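Peptidase M16 domain protein (Alicyclobacillus acidocaldarius subsp. acidocaldarius DSM 446, PDB 4XEA) is a putative metallopeptidase of the M16 (insulinase) family that probably cleaves peptide bonds at a metal-dependent active site, here occupied by nickel. Local coordinates at residues Y149-H160 with N311-G319. Sequence-based numbering, arbitrary orientation.
Sequences YMELLRAMYHEH and NTFGYTLVG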
ATOM      1  N   TYR A 149      17.638   1.234  10.614  1.00 48.62           N
ATOM      2  CA  TYR A 149      17.228  -0.125  10.973  1.00 47.21           C
ATOM      3  C   TYR A 149      18.441  -1.028  11.157  1.00 45.00           C
ATOM      4  O   TYR A 149      18.575  -1.700  12.188  1.00 41.42           O
ATOM      5  CB  TYR A 149      16.306  -0.655   9.875  1.00 48.59           C
ATOM      6  CG  TYR A 149      15.878  -2.070  10.036  1.00 49.27           C
ATOM      7  CD1 TYR A 149      16.371  -3.053   9.184  1.00 55.19           C
ATOM      8  CD2 TYR A 149      15.016  -2.444  11.026  1.00 52.68           C
ATOM      9  CE1 TYR A 149      15.983  -4.375   9.305  1.00 57.43           C
ATOM     10  CE2 TYR A 149      14.622  -3.794  11.173  1.00 53.62           C
ATOM     11  CZ  TYR A 149      15.109  -4.737  10.315  1.00 55.79           C
ATOM     12  OH  TYR A 149      14.735  -6.057  10.421  1.00 58.46           O
HETATM   13  N   MSE A 150      19.357  -1.017  10.192  1.00 46.39           N
HETATM   14  CA  MSE A 150      20.510  -1.921  10.291  1.00 46.11           C
HETATM   15  C   MSE A 150      21.446  -1.506  11.438  1.00 45.37           C
HETATM   16  O   MSE A 150      22.019  -2.372  12.082  1.00 43.96           O
HETATM   17  CB  MSE A 150      21.265  -2.087   8.951  1.00 49.07           C
HETATM   18  CG  MSE A 150      20.496  -2.974   7.892  1.00 52.34           C
HETATM   19 SE   MSE A 150      19.770  -4.688   8.496  0.72 56.57          SE
HETATM   20  CE  MSE A 150      21.380  -5.323   9.437  1.00 56.40           C
ATOM     21  N   GLU A 151      21.527  -0.209  11.731  1.00 47.48           N
ATOM     22  CA  GLU A 151      22.351   0.269  12.876  1.00 48.28           C
ATOM     23  C   GLU A 151      21.778  -0.274  14.211  1.00 45.06           C
ATOM     24  O   GLU A 151      22.509  -0.759  15.044  1.00 43.55           O
ATOM     25  CB  GLU A 151      22.456   1.800  12.907  1.00 50.08           C
ATOM     26  CG  GLU A 151      23.339   2.421  11.829  1.00 56.13           C
ATOM     27  CD  GLU A 151      24.768   1.844  11.794  1.00 59.00           C
ATOM     28  OE1 GLU A 151      25.281   1.377  12.848  1.00 58.98           O
ATOM     29  OE2 GLU A 151      25.362   1.860  10.688  1.00 58.81           O
ATOM     30  N   LEU A 152      20.461  -0.249  14.340  1.00 44.80           N
ATOM     31  CA  LEU A 152      19.774  -0.818  15.516  1.00 43.23           C
ATOM     32  C   LEU A 152      20.107  -2.307  15.682  1.00 41.29           C
ATOM     33  O   LEU A 152      20.601  -2.746  16.754  1.00 39.53           O
ATOM     34  CB  LEU A 152      18.273  -0.550  15.366  1.00 44.01           C
ATOM     35  CG  LEU A 152      17.251  -1.004  16.419  1.00 44.38           C
ATOM     36  CD1 LEU A 152      17.155  -2.497  16.417  1.00 43.59           C
ATOM     37  CD2 LEU A 152      17.608  -0.468  17.737  1.00 45.08           C
ATOM     38  N   LEU A 153      19.938  -3.084  14.611  1.00 40.23           N
ATOM     39  CA  LEU A 153      20.261  -4.510  14.660  1.00 39.34           C
ATOM     40  C   LEU A 153      21.707  -4.801  14.995  1.00 39.45           C
ATOM     41  O   LEU A 153      22.003  -5.763  15.792  1.00 39.20           O
ATOM     42  CB  LEU A 153      19.854  -5.225  13.364  1.00 39.33           C
ATOM     43  CG  LEU A 153      18.349  -5.324  13.047  1.00 41.60           C
ATOM     44  CD1 LEU A 153      18.067  -6.150  11.739  1.00 43.33           C
ATOM     45  CD2 LEU A 153      17.598  -5.991  14.192  1.00 40.00           C
ATOM     46  N   ARG A 154      22.601  -4.022  14.389  1.00 40.59           N
ATOM     47  CA  ARG A 154      24.020  -4.163  14.607  1.00 42.15           C
ATOM     48  C   ARG A 154      24.380  -3.826  16.082  1.00 41.96           C
ATOM     49  O   ARG A 154      25.245  -4.467  16.663  1.00 40.47           O
ATOM     50  CB  ARG A 154      24.864  -3.304  13.670  1.00 43.97           C
ATOM     51  CG  ARG A 154      25.133  -3.952  12.300  1.00 48.41           C
ATOM     52  CD  ARG A 154      26.229  -3.220  11.482  1.00 55.53           C
ATOM     53  NE  ARG A 154      25.848  -1.935  10.883  1.00 58.93           N
ATOM     54  CZ  ARG A 154      25.244  -1.770   9.695  1.00 62.22           C
ATOM     55  NH1 ARG A 154      24.990  -0.537   9.251  1.00 64.86           N
ATOM     56  NH2 ARG A 154      24.866  -2.814   8.955  1.00 60.91           N
ATOM     57  N   ALA A 155      23.667  -2.869  16.652  1.00 41.45           N
ATOM     58  CA  ALA A 155      23.847  -2.516  18.063  1.00 42.78           C
ATOM     59  C   ALA A 155      23.245  -3.615  18.984  1.00 41.83           C
ATOM     60  O   ALA A 155      23.846  -4.017  20.002  1.00 42.98           O
ATOM     61  CB  ALA A 155      23.223  -1.139  18.331  1.00 42.56           C
HETATM   62  N   MSE A 156      22.071  -4.110  18.614  1.00 40.52           N
HETATM   63  CA  MSE A 156      21.344  -5.062  19.426  1.00 40.07           C
HETATM   64  C   MSE A 156      21.995  -6.459  19.517  1.00 38.95           C
HETATM   65  O   MSE A 156      22.047  -7.042  20.606  1.00 37.46           O
HETATM   66  CB  MSE A 156      19.903  -5.161  18.921  1.00 38.49           C
HETATM   67  CG  MSE A 156      19.010  -6.134  19.621  1.00 40.07           C
HETATM   68 SE   MSE A 156      17.140  -6.032  19.063  0.79 42.10          SE
HETATM   69  CE  MSE A 156      16.720  -4.381  19.749  1.00 30.39           C
ATOM     70  N   TYR A 157      22.482  -6.962  18.383  1.00 38.32           N
ATOM     71  CA  TYR A 157      22.882  -8.351  18.249  1.00 37.44           C
ATOM     72  C   TYR A 157      24.404  -8.471  18.229  1.00 38.76           C
ATOM     73  O   TYR A 157      25.095  -7.769  17.499  1.00 39.10           O
ATOM     74  CB  TYR A 157      22.194  -9.019  17.003  1.00 37.15           C
ATOM     75  CG  TYR A 157      20.764  -9.298  17.242  1.00 35.04           C
ATOM     76  CD1 TYR A 157      20.357 -10.435  17.951  1.00 35.70           C
ATOM     77  CD2 TYR A 157      19.776  -8.396  16.834  1.00 33.32           C
ATOM     78  CE1 TYR A 157      18.988 -10.701  18.202  1.00 33.83           C
ATOM     79  CE2 TYR A 157      18.423  -8.655  17.079  1.00 33.56           C
ATOM     80  CZ  TYR A 157      18.041  -9.769  17.790  1.00 33.27           C
ATOM     81  OH  TYR A 157      16.728  -9.937  18.044  1.00 31.84           O
ATOM     82  N   HIS A 158      24.937  -9.375  19.057  1.00 38.09           N
ATOM     83  CA  HIS A 158      26.354  -9.642  19.087  1.00 39.28           C
ATOM     84  C   HIS A 158      26.829 -10.523  17.927  1.00 39.96           C
ATOM     85  O   HIS A 158      27.892 -10.266  17.369  1.00 39.57           O
ATOM     86  CB  HIS A 158      26.761 -10.371  20.384  1.00 40.07           C
ATOM     87  CG  HIS A 158      26.521  -9.584  21.635  1.00 38.24           C
ATOM     88  ND1 HIS A 158      27.539  -9.214  22.488  1.00 38.09           N
ATOM     89  CD2 HIS A 158      25.375  -9.156  22.207  1.00 35.46           C
ATOM     90  CE1 HIS A 158      27.027  -8.538  23.502  1.00 38.21           C
ATOM     91  NE2 HIS A 158      25.718  -8.471  23.339  1.00 36.12           N
ATOM     92  N   GLU A 159      26.109 -11.611  17.679  1.00 39.72           N
ATOM     93  CA  GLU A 159      26.583 -12.697  16.791  1.00 42.14           C
ATOM     94  C   GLU A 159      25.491 -13.254  15.866  1.00 39.65           C
ATOM     95  O   GLU A 159      25.817 -13.822  14.841  1.00 39.55           O
ATOM     96  CB  GLU A 159      27.035 -13.937  17.602  1.00 44.16           C
ATOM     97  CG  GLU A 159      28.128 -13.797  18.554  1.00 51.81           C
ATOM     98  CD  GLU A 159      27.912 -14.679  19.822  1.00 57.82           C
ATOM     99  OE1 GLU A 159      27.900 -15.945  19.726  1.00 58.57           O
ATOM    100  OE2 GLU A 159      27.793 -14.065  20.923  1.00 59.98           O
ATOM    101  N   HIS A 160      24.220 -13.180  16.268  1.00 37.80           N
ATOM    102  CA  HIS A 160      23.123 -13.728  15.491  1.00 37.12           C
ATOM    103  C   HIS A 160      23.153 -13.182  14.031  1.00 37.26           C
ATOM    104  O   HIS A 160      23.384 -11.987  13.835  1.00 36.99           O
ATOM    105  CB  HIS A 160      21.780 -13.404  16.146  1.00 35.56           C
ATOM    106  CG  HIS A 160      20.642 -14.234  15.630  1.00 36.25           C
ATOM    107  ND1 HIS A 160      20.140 -14.100  14.352  1.00 36.02           N
ATOM    108  CD2 HIS A 160      19.954 -15.257  16.202  1.00 36.02           C
ATOM    109  CE1 HIS A 160      19.173 -14.982  14.168  1.00 36.91           C
ATOM    110  NE2 HIS A 160      19.040 -15.698  15.271  1.00 36.68           N
ATOM    111  N   ASN A 311      11.773 -18.244  14.994  1.00 34.51           N
ATOM    112  CA  ASN A 311      12.195 -19.364  15.824  1.00 34.52           C
ATOM    113  C   ASN A 311      13.441 -19.096  16.678  1.00 35.27           C
ATOM    114  O   ASN A 311      13.531 -19.626  17.814  1.00 35.50           O
ATOM    115  CB  ASN A 311      12.375 -20.641  14.989  1.00 34.62           C
ATOM    116  CG  ASN A 311      11.073 -21.245  14.461  1.00 35.47           C
ATOM    117  OD1 ASN A 311      11.142 -22.113  13.604  1.00 37.52           O
ATOM    118  ND2 ASN A 311       9.881 -20.852  14.993  1.00 33.76           N
ATOM    119  N   THR A 312      14.392 -18.286  16.180  1.00 34.53           N
ATOM    120  CA  THR A 312      15.660 -18.086  16.867  1.00 35.77           C
ATOM    121  C   THR A 312      15.932 -16.647  17.332  1.00 35.05           C
ATOM    122  O   THR A 312      16.978 -16.381  17.925  1.00 34.95           O
ATOM    123  CB  THR A 312      16.830 -18.499  15.992  1.00 36.74           C
ATOM    124  OG1 THR A 312      16.962 -17.551  14.901  1.00 37.49           O
ATOM    125  CG2 THR A 312      16.595 -19.961  15.458  1.00 40.85           C
ATOM    126  N   PHE A 313      14.992 -15.736  17.104  1.00 34.07           N
ATOM    127  CA  PHE A 313      15.178 -14.353  17.602  1.00 33.17           C
ATOM    128  C   PHE A 313      13.864 -13.626  17.599  1.00 32.05           C
ATOM    129  O   PHE A 313      12.896 -14.071  16.975  1.00 33.05           O
ATOM    130  CB  PHE A 313      16.160 -13.608  16.693  1.00 32.51           C
ATOM    131  CG  PHE A 313      15.610 -13.311  15.332  1.00 34.51           C
ATOM    132  CD1 PHE A 313      14.976 -12.083  15.084  1.00 35.67           C
ATOM    133  CD2 PHE A 313      15.656 -14.239  14.318  1.00 35.01           C
ATOM    134  CE1 PHE A 313      14.430 -11.800  13.870  1.00 37.89           C
ATOM    135  CE2 PHE A 313      15.113 -13.952  13.074  1.00 37.30           C
ATOM    136  CZ  PHE A 313      14.486 -12.739  12.849  1.00 36.81           C
ATOM    137  N   GLY A 314      13.816 -12.503  18.282  1.00 31.79           N
ATOM    138  CA  GLY A 314      12.704 -11.579  18.151  1.00 32.86           C
ATOM    139  C   GLY A 314      13.046 -10.198  18.681  1.00 32.17           C
ATOM    140  O   GLY A 314      13.927 -10.047  19.548  1.00 31.26           O
ATOM    141  N   TYR A 315      12.321  -9.191  18.191  1.00 33.88           N
ATOM    142  CA  TYR A 315      12.500  -7.812  18.706  1.00 34.41           C
ATOM    143  C   TYR A 315      11.296  -6.916  18.466  1.00 35.51           C
ATOM    144  O   TYR A 315      10.482  -7.181  17.566  1.00 33.26           O
ATOM    145  CB  TYR A 315      13.714  -7.151  18.063  1.00 34.47           C
ATOM    146  CG  TYR A 315      13.725  -7.137  16.560  1.00 35.27           C
ATOM    147  CD1 TYR A 315      13.053  -6.137  15.828  1.00 34.75           C
ATOM    148  CD2 TYR A 315      14.375  -8.135  15.835  1.00 37.81           C
ATOM    149  CE1 TYR A 315      13.022  -6.158  14.437  1.00 38.22           C
ATOM    150  CE2 TYR A 315      14.373  -8.122  14.457  1.00 38.29           C
ATOM    151  CZ  TYR A 315      13.688  -7.151  13.769  1.00 39.36           C
ATOM    152  OH  TYR A 315      13.670  -7.160  12.404  1.00 43.15           O
ATOM    153  N   THR A 316      11.208  -5.864  19.292  1.00 35.42           N
ATOM    154  CA  THR A 316      10.271  -4.750  19.098  1.00 36.50           C
ATOM    155  C   THR A 316      11.050  -3.534  18.579  1.00 37.36           C
ATOM    156  O   THR A 316      12.215  -3.306  19.014  1.00 35.77           O
ATOM    157  CB  THR A 316       9.612  -4.397  20.462  1.00 37.23           C
ATOM    158  OG1 THR A 316       8.950  -5.554  20.976  1.00 37.57           O
ATOM    159  CG2 THR A 316       8.668  -3.229  20.351  1.00 36.29           C
ATOM    160  N   LEU A 317      10.436  -2.791  17.638  1.00 37.97           N
ATOM    161  CA  LEU A 317      10.918  -1.504  17.153  1.00 40.00           C
ATOM    162  C   LEU A 317       9.838  -0.435  17.191  1.00 41.57           C
ATOM    163  O   LEU A 317       8.693  -0.671  16.735  1.00 42.20           O
ATOM    164  CB  LEU A 317      11.286  -1.608  15.686  1.00 42.44           C
ATOM    165  CG  LEU A 317      12.444  -2.493  15.297  1.00 45.96           C
ATOM    166  CD1 LEU A 317      12.656  -2.273  13.757  1.00 50.08           C
ATOM    167  CD2 LEU A 317      13.696  -2.129  16.122  1.00 48.60           C
ATOM    168  N   VAL A 318      10.196   0.748  17.674  1.00 40.35           N
ATOM    169  CA  VAL A 318       9.283   1.877  17.711  1.00 42.44           C
ATOM    170  C   VAL A 318      10.039   3.110  17.270  1.00 41.82           C
ATOM    171  O   VAL A 318      11.184   3.323  17.689  1.00 40.79           O
ATOM    172  CB  VAL A 318       8.757   2.132  19.150  1.00 43.31           C
ATOM    173  CG1 VAL A 318       7.788   3.344  19.194  1.00 45.44           C
ATOM    174  CG2 VAL A 318       8.078   0.877  19.709  1.00 44.16           C
ATOM    175  N   GLY A 319       9.398   3.951  16.476  1.00 42.78           N
ATOM    176  CA  GLY A 319      10.003   5.241  16.142  1.00 44.65           C
ATOM    177  C   GLY A 319       9.580   5.758  14.795  1.00 45.94           C
ATOM    178  O   GLY A 319       8.535   5.384  14.275  1.00 46.30           O
TER
HETATM  179  O   HOH W   1      16.361 -11.952  19.880  1.00 31.79           O
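Tyr315 stands up from strand 314-319 into helix 149-156 and gathers much of the contact round its ring. At one end its OH meets the OH of Tyr149 in a short hydrogen bond of 2.5 Å; the side chains meet roughly perpendicular, and either oxygen may supply the proton. One face of the Tyr315 ring carries Leu153, whose CD2 sits 4.2 Å from the ring centroid in a CH-pi contact. Near the root of the side chain, SE of the selenomethionine Met156 packs 3.7 Å from Tyr315 CB. The same SE lies obliquely to the Tyr315 ring, 5.3 Å from its centroid, a Met-aromatic contact. A chi1 of 55° points the ring at the helix, where its OH and face meet Tyr149 and Leu153.

Leu317, two residues on, divides its branches. CD1 lies at the edge of the Tyr149 ring, while the Leu317 and Leu152 side chains run antiparallel, CD2 against Leu152 CD1 at a tight 3.5 Å.

Beyond the helix, Tyr157 turns its ring edge toward Tyr315 CD2. Tyr157 OH donates to a water 2.8 Å away, which also accepts from Gly314 N and so links the ring to the backbone of the strand. Phe313 CB sits over one face of the His160 imidazole as a CH-pi contact, the Phe313 and His160 rings forming an oblique pair tilted at 64°. His160 NE2 is hydrogen-bonded to Thr312 OG1 at 2.8 Å, and ND1 is taken by Val162 N, so both ring nitrogens are engaged.

Helix 144-156 thus lies across the mixed sheet of the C-terminal half, tying the insulinase-family region to the region related to the inactive M16 domain. Leu152 and Met156 also touch Val416 on strand 415-422, whereas helix 265-283 packs against Thr316 and Val318 from the other side of the strand.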